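Local coordinates for protein aminotransferase, class I (Staphylococcus aureus, PDB 2O1B) that probably catalyses the pyridoxal-phosphate-dependent transfer of amino groups between amino acids and 2-oxo acids, most likely as an aspartate transaminase, at residues H68-N78 with F287-Y296; Y249-M257 with A297-Q308. All coordinates share one frame; numbering follows the deposited sequence.

Contact 1: residues H68-N78 with F287-Y296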
loop_
_atom_site.group_PDB
_atom_site.type_symbol
_atom_site.label_atom_id
_atom_site.label_comp_id
_atom_site.label_asym_id
_atom_site.label_seq_id
_atom_site.Cartn_x
_atom_site.Cartn_y
_atom_site.Cartn_z
ATOM N N HIS A 68 1.396 -23.794 1.088
ATOM C CA HIS A 68 1.684 -23.247 -0.232
ATOM C C HIS A 68 2.409 -21.905 -0.215
ATOM O O HIS A 68 3.225 -21.637 -1.096
ATOM C CB HIS A 68 0.429 -23.215 -1.103
ATOM C CG HIS A 68 0.217 -24.499 -1.842
ATOM N ND1 HIS A 68 0.459 -24.629 -3.191
ATOM C CD2 HIS A 68 -0.121 -25.736 -1.397
ATOM C CE1 HIS A 68 0.236 -25.880 -3.555
ATOM N NE2 HIS A 68 -0.109 -26.575 -2.484
ATOM N N PHE A 69 2.133 -21.075 0.787
ATOM C CA PHE A 69 2.919 -19.852 0.998
ATOM C C PHE A 69 4.384 -20.219 1.319
ATOM O O PHE A 69 5.307 -19.710 0.691
ATOM C CB PHE A 69 2.292 -19.018 2.117
ATOM C CG PHE A 69 2.590 -17.528 2.044
ATOM C CD1 PHE A 69 1.617 -16.610 2.417
ATOM C CD2 PHE A 69 3.827 -17.051 1.623
ATOM C CE1 PHE A 69 1.869 -15.252 2.372
ATOM C CE2 PHE A 69 4.098 -15.684 1.581
ATOM C CZ PHE A 69 3.112 -14.785 1.951
ATOM N N GLN A 70 4.594 -21.127 2.268
ATOM C CA GLN A 70 5.923 -21.589 2.630
ATOM C C GLN A 70 6.724 -22.029 1.401
ATOM O O GLN A 70 7.894 -21.674 1.258
ATOM C CB GLN A 70 5.846 -22.719 3.677
ATOM C CG GLN A 70 5.384 -22.190 5.041
ATOM C CD GLN A 70 5.183 -23.251 6.108
ATOM O OE1 GLN A 70 5.257 -22.946 7.301
ATOM N NE2 GLN A 70 4.911 -24.493 5.695
ATOM N N LYS A 71 6.069 -22.778 0.517
ATOM C CA LYS A 71 6.698 -23.272 -0.702
ATOM C C LYS A 71 6.978 -22.163 -1.698
ATOM O O LYS A 71 8.051 -22.140 -2.311
ATOM C CB LYS A 71 5.865 -24.386 -1.337
ATOM C CG LYS A 71 5.937 -25.670 -0.541
ATOM C CD LYS A 71 5.370 -26.861 -1.290
ATOM C CE LYS A 71 5.715 -28.168 -0.581
ATOM N NZ LYS A 71 7.157 -28.564 -0.740
ATOM N N ALA A 72 6.023 -21.240 -1.839
ATOM C CA ALA A 72 6.139 -20.082 -2.734
ATOM C C ALA A 72 7.305 -19.149 -2.416
ATOM O O ALA A 72 7.687 -18.331 -3.254
ATOM C CB ALA A 72 4.832 -19.290 -2.750
ATOM N N LEU A 73 7.864 -19.246 -1.211
ATOM C CA LEU A 73 8.949 -18.342 -0.816
ATOM C C LEU A 73 10.262 -18.733 -1.486
ATOM O O LEU A 73 11.168 -17.910 -1.627
ATOM C CB LEU A 73 9.098 -18.271 0.718
ATOM C CG LEU A 73 7.954 -17.544 1.458
ATOM C CD1 LEU A 73 7.852 -17.986 2.923
ATOM C CD2 LEU A 73 8.069 -16.020 1.381
ATOM N N THR A 74 10.353 -19.991 -1.913
ATOM C CA THR A 74 11.582 -20.522 -2.500
ATOM C C THR A 74 11.629 -20.343 -4.020
ATOM O O THR A 74 12.610 -20.738 -4.658
ATOM C CB THR A 74 11.781 -22.030 -2.161
ATOM O OG1 THR A 74 10.696 -22.784 -2.708
ATOM C CG2 THR A 74 11.832 -22.254 -0.672
ATOM N N ILE A 75 10.590 -19.731 -4.587
ATOM C CA ILE A 75 10.447 -19.581 -6.036
ATOM C C ILE A 75 11.129 -18.287 -6.509
ATOM O O ILE A 75 10.770 -17.202 -6.060
ATOM C CB ILE A 75 8.954 -19.585 -6.476
ATOM C CG1 ILE A 75 8.202 -20.845 -6.003
ATOM C CG2 ILE A 75 8.821 -19.412 -7.986
ATOM C CD1 ILE A 75 8.950 -22.151 -6.176
ATOM N N PRO A 76 12.113 -18.404 -7.429
ATOM C CA PRO A 76 12.938 -17.264 -7.836
ATOM C C PRO A 76 12.122 -16.038 -8.246
ATOM O O PRO A 76 12.403 -14.936 -7.785
ATOM C CB PRO A 76 13.732 -17.818 -9.024
ATOM C CG PRO A 76 13.802 -19.265 -8.778
ATOM C CD PRO A 76 12.508 -19.637 -8.132
ATOM N N GLU A 77 11.103 -16.230 -9.077
ATOM C CA GLU A 77 10.250 -15.112 -9.514
ATOM C C GLU A 77 9.493 -14.430 -8.379
ATOM O O GLU A 77 9.189 -13.229 -8.468
ATOM C CB GLU A 77 9.304 -15.524 -10.654
ATOM C CG GLU A 77 9.859 -15.155 -12.059
ATOM C CD GLU A 77 9.335 -16.018 -13.220
ATOM O OE1 GLU A 77 8.145 -16.407 -13.234
ATOM O OE2 GLU A 77 10.127 -16.274 -14.147
ATOM N N ASN A 78 9.212 -15.178 -7.309
ATOM C CA ASN A 78 8.486 -14.636 -6.164
ATOM C C ASN A 78 9.299 -13.695 -5.278
ATOM O O ASN A 78 8.735 -12.830 -4.604
ATOM C CB ASN A 78 7.882 -15.759 -5.325
ATOM C CG ASN A 78 6.664 -16.386 -5.980
ATOM O OD1 ASN A 78 6.251 -17.490 -5.615
ATOM N ND2 ASN A 78 6.082 -15.689 -6.940
ATOM N N PHE A 287 3.747 -8.978 -3.732
ATOM C CA PHE A 287 4.627 -10.097 -3.407
ATOM C C PHE A 287 4.147 -11.365 -4.104
ATOM O O PHE A 287 3.010 -11.781 -3.918
ATOM C CB PHE A 287 4.645 -10.270 -1.882
ATOM C CG PHE A 287 5.684 -11.243 -1.361
ATOM C CD1 PHE A 287 6.841 -11.542 -2.086
ATOM C CD2 PHE A 287 5.517 -11.819 -0.096
ATOM C CE1 PHE A 287 7.801 -12.432 -1.577
ATOM C CE2 PHE A 287 6.477 -12.710 0.422
ATOM C CZ PHE A 287 7.619 -13.010 -0.319
ATOM N N GLY A 288 5.007 -11.958 -4.928
ATOM C CA GLY A 288 4.639 -13.149 -5.681
ATOM C C GLY A 288 4.158 -14.307 -4.817
ATOM O O GLY A 288 3.184 -14.971 -5.158
ATOM N N ALA A 289 4.851 -14.560 -3.710
ATOM C CA ALA A 289 4.479 -15.650 -2.790
ATOM C C ALA A 289 3.116 -15.400 -2.119
ATOM O O ALA A 289 2.348 -16.338 -1.893
ATOM C CB ALA A 289 5.556 -15.865 -1.756
ATOM N N LEU A 290 2.818 -14.138 -1.808
ATOM C CA LEU A 290 1.486 -13.764 -1.325
ATOM C C LEU A 290 0.438 -14.004 -2.406
ATOM O O LEU A 290 -0.675 -14.467 -2.124
ATOM C CB LEU A 290 1.452 -12.308 -0.839
ATOM C CG LEU A 290 0.100 -11.758 -0.352
ATOM C CD1 LEU A 290 -0.518 -12.610 0.780
ATOM C CD2 LEU A 290 0.209 -10.277 0.070
ATOM N N GLN A 291 0.785 -13.703 -3.654
ATOM C CA GLN A 291 -0.133 -13.984 -4.766
ATOM C C GLN A 291 -0.449 -15.481 -4.882
ATOM O O GLN A 291 -1.608 -15.861 -5.069
ATOM C CB GLN A 291 0.429 -13.458 -6.090
ATOM C CG GLN A 291 0.487 -11.933 -6.224
ATOM C CD GLN A 291 0.799 -11.523 -7.642
ATOM O OE1 GLN A 291 0.050 -11.857 -8.564
ATOM N NE2 GLN A 291 1.909 -10.814 -7.836
ATOM N N ASP A 292 0.570 -16.329 -4.757
ATOM C CA ASP A 292 0.388 -17.785 -4.845
ATOM C C ASP A 292 -0.502 -18.351 -3.724
ATOM O O ASP A 292 -1.357 -19.215 -3.971
ATOM C CB ASP A 292 1.759 -18.498 -4.861
ATOM C CG ASP A 292 2.532 -18.254 -6.164
ATOM O OD1 ASP A 292 1.952 -17.621 -7.074
ATOM O OD2 ASP A 292 3.710 -18.671 -6.283
ATOM N N ALA A 293 -0.295 -17.874 -2.494
ATOM C CA ALA A 293 -1.142 -18.253 -1.369
ATOM C C ALA A 293 -2.595 -17.833 -1.603
ATOM O O ALA A 293 -3.513 -18.588 -1.311
ATOM C CB ALA A 293 -0.615 -17.642 -0.091
ATOM N N ALA A 294 -2.788 -16.622 -2.132
ATOM C CA ALA A 294 -4.108 -16.119 -2.495
ATOM C C ALA A 294 -4.790 -16.952 -3.596
ATOM O O ALA A 294 -6.000 -17.227 -3.525
ATOM C CB ALA A 294 -4.010 -14.663 -2.905
ATOM N N ILE A 295 -4.007 -17.355 -4.598
ATOM C CA ILE A 295 -4.483 -18.184 -5.701
ATOM C C ILE A 295 -4.957 -19.493 -5.112
ATOM O O ILE A 295 -6.047 -19.973 -5.421
ATOM C CB ILE A 295 -3.345 -18.473 -6.733
ATOM C CG1 ILE A 295 -3.062 -17.237 -7.596
ATOM C CG2 ILE A 295 -3.688 -19.698 -7.624
ATOM C CD1 ILE A 295 -1.654 -17.207 -8.214
ATOM N N TYR A 296 -4.127 -20.069 -4.252
ATOM C CA TYR A 296 -4.450 -21.354 -3.658
ATOM C C TYR A 296 -5.743 -21.255 -2.857
ATOM O O TYR A 296 -6.590 -22.129 -2.960
ATOM C CB TYR A 296 -3.307 -21.834 -2.777
ATOM C CG TYR A 296 -3.433 -23.287 -2.431
ATOM C CD1 TYR A 296 -3.974 -23.689 -1.211
ATOM C CD2 TYR A 296 -3.047 -24.267 -3.340
ATOM C CE1 TYR A 296 -4.100 -25.028 -0.902
ATOM C CE2 TYR A 296 -3.165 -25.604 -3.038
ATOM C CZ TYR A 296 -3.689 -25.974 -1.820
ATOM O OH TYR A 296 -3.801 -27.306 -1.531
HETATM O O HOH W 1 7.151 -10.653 -6.391
#

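Contact 2: residues Y249-M257 with A297-Q308. With PLP (pyridoxal-5'-phosphate), chain B.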
loop_
_atom_site.group_PDB
_atom_site.type_symbol
_atom_site.label_atom_id
_atom_site.label_comp_id
_atom_site.label_asym_id
_atom_site.label_seq_id
_atom_site.Cartn_x
_atom_site.Cartn_y
_atom_site.Cartn_z
ATOM N N TYR A 249 -13.647 -7.296 -2.887
ATOM C CA TYR A 249 -13.734 -8.551 -2.154
ATOM C C TYR A 249 -12.435 -8.763 -1.390
ATOM O O TYR A 249 -11.358 -8.553 -1.953
ATOM C CB TYR A 249 -13.951 -9.709 -3.136
ATOM C CG TYR A 249 -14.319 -11.015 -2.462
ATOM C CD1 TYR A 249 -15.664 -11.351 -2.242
ATOM C CD2 TYR A 249 -13.330 -11.908 -2.023
ATOM C CE1 TYR A 249 -16.014 -12.544 -1.587
ATOM C CE2 TYR A 249 -13.669 -13.102 -1.378
ATOM C CZ TYR A 249 -15.012 -13.404 -1.156
ATOM O OH TYR A 249 -15.345 -14.575 -0.512
ATOM N N SER A 250 -12.538 -9.194 -0.128
ATOM C CA SER A 250 -11.374 -9.392 0.728
ATOM C C SER A 250 -11.180 -10.859 1.079
ATOM O O SER A 250 -12.153 -11.575 1.297
ATOM C CB SER A 250 -11.521 -8.595 2.030
ATOM O OG SER A 250 -10.412 -8.847 2.878
ATOM N N LEU A 251 -9.924 -11.298 1.138
ATOM C CA LEU A 251 -9.595 -12.630 1.683
ATOM C C LEU A 251 -9.438 -12.671 3.217
ATOM O O LEU A 251 -9.319 -13.748 3.822
ATOM C CB LEU A 251 -8.338 -13.189 1.009
ATOM C CG LEU A 251 -8.455 -13.672 -0.446
ATOM C CD1 LEU A 251 -8.442 -12.534 -1.454
ATOM C CD2 LEU A 251 -7.330 -14.652 -0.759
ATOM N N SER A 252 -9.449 -11.498 3.841
ATOM C CA SER A 252 -9.204 -11.374 5.285
ATOM C C SER A 252 -10.124 -12.200 6.176
ATOM O O SER A 252 -9.653 -13.016 6.983
ATOM C CB SER A 252 -9.280 -9.906 5.720
ATOM O OG SER A 252 -8.195 -9.167 5.201
ATOM N N LYS A 253 -11.433 -11.983 6.049
ATOM C CA LYS A 253 -12.379 -12.622 6.971
ATOM C C LYS A 253 -12.765 -14.010 6.515
ATOM O O LYS A 253 -12.691 -14.956 7.291
ATOM C CB LYS A 253 -13.622 -11.761 7.208
ATOM C CG LYS A 253 -13.373 -10.667 8.222
ATOM C CD LYS A 253 -13.336 -9.322 7.556
ATOM C CE LYS A 253 -12.800 -8.309 8.527
ATOM N NZ LYS A 253 -13.458 -6.997 8.291
ATOM N N GLY A 254 -13.143 -14.129 5.248
ATOM C CA GLY A 254 -13.482 -15.432 4.674
ATOM C C GLY A 254 -12.444 -16.517 4.909
ATOM O O GLY A 254 -12.799 -17.645 5.262
ATOM N N TYR A 255 -11.163 -16.181 4.723
ATOM C CA TYR A 255 -10.088 -17.186 4.753
ATOM C C TYR A 255 -9.177 -17.119 5.988
ATOM O O TYR A 255 -8.185 -17.858 6.073
ATOM C CB TYR A 255 -9.242 -17.143 3.462
ATOM C CG TYR A 255 -10.014 -17.369 2.179
ATOM C CD1 TYR A 255 -10.370 -16.292 1.352
ATOM C CD2 TYR A 255 -10.401 -18.645 1.795
ATOM C CE1 TYR A 255 -11.081 -16.498 0.163
ATOM C CE2 TYR A 255 -11.118 -18.856 0.620
ATOM C CZ TYR A 255 -11.447 -17.784 -0.191
ATOM O OH TYR A 255 -12.145 -18.015 -1.350
ATOM N N ASN A 256 -9.530 -16.276 6.960
ATOM C CA ASN A 256 -8.692 -16.076 8.153
ATOM C C ASN A 256 -7.276 -15.650 7.741
ATOM O O ASN A 256 -6.280 -16.220 8.187
ATOM C CB ASN A 256 -8.661 -17.330 9.048
ATOM C CG ASN A 256 -10.000 -17.617 9.710
ATOM O OD1 ASN A 256 -10.905 -16.780 9.706
ATOM N ND2 ASN A 256 -10.130 -18.806 10.289
HETATM N N MSE A 257 -7.222 -14.653 6.862
HETATM C CA MSE A 257 -5.965 -14.158 6.295
HETATM C C MSE A 257 -5.852 -12.646 6.470
HETATM O O MSE A 257 -5.251 -11.963 5.633
HETATM C CB MSE A 257 -5.894 -14.495 4.804
HETATM C CG MSE A 257 -5.760 -15.991 4.478
HETATM SE SE MSE A 257 -5.749 -16.371 2.561
HETATM C CE MSE A 257 -4.047 -15.543 2.054
ATOM N N ALA A 297 -5.905 -20.166 -2.100
ATOM C CA ALA A 297 -7.088 -19.979 -1.265
ATOM C C ALA A 297 -8.358 -19.933 -2.102
ATOM O O ALA A 297 -9.293 -20.696 -1.862
ATOM C CB ALA A 297 -6.956 -18.731 -0.415
ATOM N N LEU A 298 -8.372 -19.037 -3.087
ATOM C CA LEU A 298 -9.521 -18.838 -3.966
ATOM C C LEU A 298 -9.913 -20.086 -4.718
ATOM O O LEU A 298 -11.096 -20.391 -4.833
ATOM C CB LEU A 298 -9.246 -17.696 -4.952
ATOM C CG LEU A 298 -9.183 -16.310 -4.305
ATOM C CD1 LEU A 298 -8.566 -15.288 -5.258
ATOM C CD2 LEU A 298 -10.577 -15.888 -3.887
ATOM N N ASN A 299 -8.916 -20.807 -5.222
ATOM C CA ASN A 299 -9.164 -22.019 -5.996
ATOM C C ASN A 299 -9.716 -23.191 -5.193
ATOM O O ASN A 299 -10.477 -23.997 -5.722
ATOM C CB ASN A 299 -7.895 -22.471 -6.730
ATOM C CG ASN A 299 -7.553 -21.593 -7.925
ATOM O OD1 ASN A 299 -6.421 -21.630 -8.415
ATOM N ND2 ASN A 299 -8.518 -20.797 -8.400
ATOM N N HIS A 300 -9.336 -23.304 -3.928
ATOM C CA HIS A 300 -9.598 -24.560 -3.210
ATOM C C HIS A 300 -10.499 -24.482 -1.982
ATOM O O HIS A 300 -10.828 -25.522 -1.407
ATOM C CB HIS A 300 -8.281 -25.229 -2.822
ATOM C CG HIS A 300 -7.445 -25.630 -3.991
ATOM N ND1 HIS A 300 -6.323 -24.929 -4.378
ATOM C CD2 HIS A 300 -7.562 -26.664 -4.856
ATOM C CE1 HIS A 300 -5.785 -25.515 -5.434
ATOM N NE2 HIS A 300 -6.523 -26.563 -5.750
ATOM N N TYR A 301 -10.910 -23.279 -1.580
ATOM C CA TYR A 301 -11.579 -23.142 -0.275
ATOM C C TYR A 301 -13.024 -22.631 -0.267
ATOM O O TYR A 301 -13.443 -21.935 0.658
ATOM C CB TYR A 301 -10.689 -22.372 0.708
ATOM C CG TYR A 301 -9.455 -23.154 1.112
ATOM C CD1 TYR A 301 -8.286 -23.092 0.351
ATOM C CD2 TYR A 301 -9.461 -23.954 2.250
ATOM C CE1 TYR A 301 -7.153 -23.817 0.715
ATOM C CE2 TYR A 301 -8.334 -24.678 2.626
ATOM C CZ TYR A 301 -7.186 -24.599 1.858
ATOM O OH TYR A 301 -6.075 -25.310 2.237
ATOM N N ASP A 302 -13.788 -23.015 -1.284
ATOM C CA ASP A 302 -15.221 -22.709 -1.330
ATOM C C ASP A 302 -15.972 -23.306 -0.129
ATOM O O ASP A 302 -16.806 -22.636 0.481
ATOM C CB ASP A 302 -15.832 -23.250 -2.629
ATOM C CG ASP A 302 -15.511 -22.390 -3.837
ATOM O OD1 ASP A 302 -15.985 -22.743 -4.943
ATOM O OD2 ASP A 302 -14.804 -21.371 -3.682
ATOM N N ASP A 303 -15.687 -24.569 0.189
ATOM C CA ASP A 303 -16.346 -25.252 1.306
ATOM C C ASP A 303 -16.025 -24.565 2.637
ATOM O O ASP A 303 -16.905 -24.395 3.494
ATOM C CB ASP A 303 -15.955 -26.736 1.353
ATOM C CG ASP A 303 -16.456 -27.518 0.145
ATOM O OD1 ASP A 303 -17.376 -27.033 -0.553
ATOM O OD2 ASP A 303 -15.934 -28.626 -0.107
ATOM N N PHE A 304 -14.770 -24.153 2.800
ATOM C CA PHE A 304 -14.352 -23.487 4.020
ATOM C C PHE A 304 -15.100 -22.174 4.209
ATOM O O PHE A 304 -15.463 -21.843 5.330
ATOM C CB PHE A 304 -12.836 -23.256 4.032
ATOM C CG PHE A 304 -12.342 -22.509 5.239
ATOM C CD1 PHE A 304 -12.164 -21.124 5.190
ATOM C CD2 PHE A 304 -12.047 -23.185 6.421
ATOM C CE1 PHE A 304 -11.696 -20.427 6.295
ATOM C CE2 PHE A 304 -11.577 -22.498 7.542
ATOM C CZ PHE A 304 -11.405 -21.105 7.479
ATOM N N LEU A 305 -15.342 -21.441 3.123
ATOM C CA LEU A 305 -16.130 -20.194 3.192
ATOM C C LEU A 305 -17.528 -20.478 3.737
ATOM O O LEU A 305 -18.078 -19.691 4.516
ATOM C CB LEU A 305 -16.248 -19.538 1.814
ATOM C CG LEU A 305 -15.031 -18.824 1.217
ATOM C CD1 LEU A 305 -15.438 -18.155 -0.082
ATOM C CD2 LEU A 305 -14.478 -17.793 2.191
ATOM N N GLU A 306 -18.091 -21.607 3.311
ATOM C CA GLU A 306 -19.406 -22.047 3.770
ATOM C C GLU A 306 -19.357 -22.363 5.257
ATOM O O GLU A 306 -20.215 -21.920 6.014
ATOM C CB GLU A 306 -19.866 -23.277 2.986
ATOM C CG GLU A 306 -21.300 -23.705 3.279
ATOM C CD GLU A 306 -22.305 -22.708 2.749
ATOM O OE1 GLU A 306 -22.975 -22.038 3.571
ATOM O OE2 GLU A 306 -22.397 -22.571 1.507
ATOM N N GLU A 307 -18.340 -23.131 5.658
ATOM C CA GLU A 307 -18.102 -23.480 7.057
ATOM C C GLU A 307 -18.053 -22.240 7.951
ATOM O O GLU A 307 -18.692 -22.209 9.005
ATOM C CB GLU A 307 -16.791 -24.253 7.199
ATOM C CG GLU A 307 -16.504 -24.720 8.622
ATOM C CD GLU A 307 -15.069 -25.175 8.824
ATOM O OE1 GLU A 307 -14.559 -25.960 7.986
ATOM O OE2 GLU A 307 -14.454 -24.744 9.828
ATOM N N GLN A 308 -17.283 -21.243 7.522
ATOM C CA GLN A 308 -17.148 -19.968 8.227
ATOM C C GLN A 308 -18.496 -19.315 8.450
ATOM O O GLN A 308 -18.802 -18.881 9.557
ATOM C CB GLN A 308 -16.265 -19.004 7.435
ATOM C CG GLN A 308 -14.775 -19.338 7.427
ATOM C CD GLN A 308 -14.064 -18.844 8.668
ATOM O OE1 GLN A 308 -14.244 -19.396 9.752
ATOM N NE2 GLN A 308 -13.254 -17.784 8.520
HETATM N N1 PLP B . -14.672 -3.104 4.621
HETATM C C2 PLP B . -15.390 -3.674 5.655
HETATM C C2A PLP B . -16.882 -3.492 5.703
HETATM C C3 PLP B . -14.707 -4.435 6.607
HETATM O O3 PLP B . -15.373 -5.021 7.645
HETATM C C4 PLP B . -13.319 -4.601 6.512
HETATM C C4A PLP B . -12.722 -5.811 7.168
HETATM C C5 PLP B . -12.605 -4.004 5.470
HETATM C C6 PLP B . -13.296 -3.249 4.522
HETATM C C5A PLP B . -11.093 -4.145 5.357
HETATM O O4P PLP B . -10.694 -5.429 4.917
HETATM P P PLP B . -9.148 -5.738 4.562
HETATM O O1P PLP B . -8.554 -6.618 5.650
HETATM O O2P PLP B . -8.433 -4.416 4.484
HETATM O O3P PLP B . -9.132 -6.465 3.247
HETATM O O HOH W 2 -12.425 -19.897 11.644
#

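Contact 1: residues H68-N78 with F287-Y296
Phe-287 turns the edge of its ring to Leu-73 and Asn-78: CZ lies 3.5 Å from Leu-73 CD2, and CE1 meets Asn-78 O near the ring plane. CG anti to the backbone N (chi1 -171°) carries the ring from the N-cap residue to these two partners. Gly-288 N donates to a water 2.9 Å away, which in turn donates to Asn-78 O, bridging the backbones. Ala-289 CB sits 3.6 Å from Ala-72 CB, and its carbonyl O lies over the centre of one face of the Phe-69 ring. Leu-290 CD1 adds a contact 3.9 Å from Phe-69 CE1. Asp-292 rests its CB against Ala-72, while OD1 forms a salt bridge with Lys-87. Ala-293 CB packs 3.5 Å from Phe-69 CD1; the short alanine side chains are consistent with the 8.3 Å approach of the axes of 68-72 and 288-296, which run nearly antiparallel (150°). Tyr-296 finishes the row by stacking face-to-face on the His-68 ring, centroids 3.8 Å apart and planes at 18°. Helix 288-300 thus lies between helix 63-72 and helix 88-102, where Phe-90 receives Gln-291, Ala-294 and Ile-295, while Phe-260 of the second subunit meets the Phe-287 ring.

Contact 2: residues Y249-M257 with A297-Q308
Tyr-255 is held between Ala-297 and Leu-305, two residues past Lys-253, the lysine that carries the cofactor in this fold type I aminotransferase. Lys-253 NZ is covalently joined to PLP C4A, consistent with the internal aldimine of the family, and is also hydrogen-bonded to Tyr-223 OH. Ser-250 OG and Ser-252 OG each donate to a phosphate oxygen, and Ser-250 OG additionally accepts from Ser-252 N in an ST turn. The segment's other side faces the helices, and the Tyr-255 side chain traces that packing. CB starts away from 297-308, but CG stands anti to the carbonyl carbon (chi1 -58°), and the ring swings back into the helix junction. CD2 passes Ala-297 CB at 4.1 Å. CE2 presents its edge to Tyr-301 CB, 3.5 Å off and near the ring plane. CE1, on the other side of the ring from CE2, approaches Leu-298 CD2 obliquely. The two faces are filled by CH-pi contacts: Leu-305 CD2 stands 3.9 Å from the centroid, 16° off the normal, and Ala-297 CB lies over the other face at 4.2 Å. At the tip, Tyr-255 OH touches Leu-305 CD1 at 3.5 Å. Such enclosure on both faces should restrict ring motion. Beyond it, Phe-304 directs its ring edge at Gly-254 O and Asn-256 ND2. Polar anchoring comes from Gln-308, whose NE2 donates to Gly-254 O at 148° and weakly to Lys-253 O, so the helix grips the backbone of the lysine turn itself. The same NE2 reaches Asn-256 OD1 at 2.8 Å, arriving well above the carbonyl plane, with the two amides nearly perpendicular. A water completes this link, accepting from Asn-256 ND2 and donating to Gln-308 OE1 at 2.7 Å.

How the contacts relate
From the N terminus the chain meets 68-78 first, then 249-257, then 287-296 and 297-308, so the two contacts cross and neither nests within the other. Contact 1 closes a loop of 208 residues that contains the whole seven-stranded sheet; contact 2 closes one of 39, returning from the end of strand 245-250 through helix 269-282. Helix 288-300 serves both: its first part packs on helix 63-72 near the second subunit, and its last turn, together with the start of helix 302-325, backs the cofactor-bearing segment. The centres lie about 17 Å apart, yet the contacts touch, with Ala-294 CA 3.9 Å from Leu-251 CD2 and Tyr-296 CE1 3.7 Å from Tyr-301 CE1.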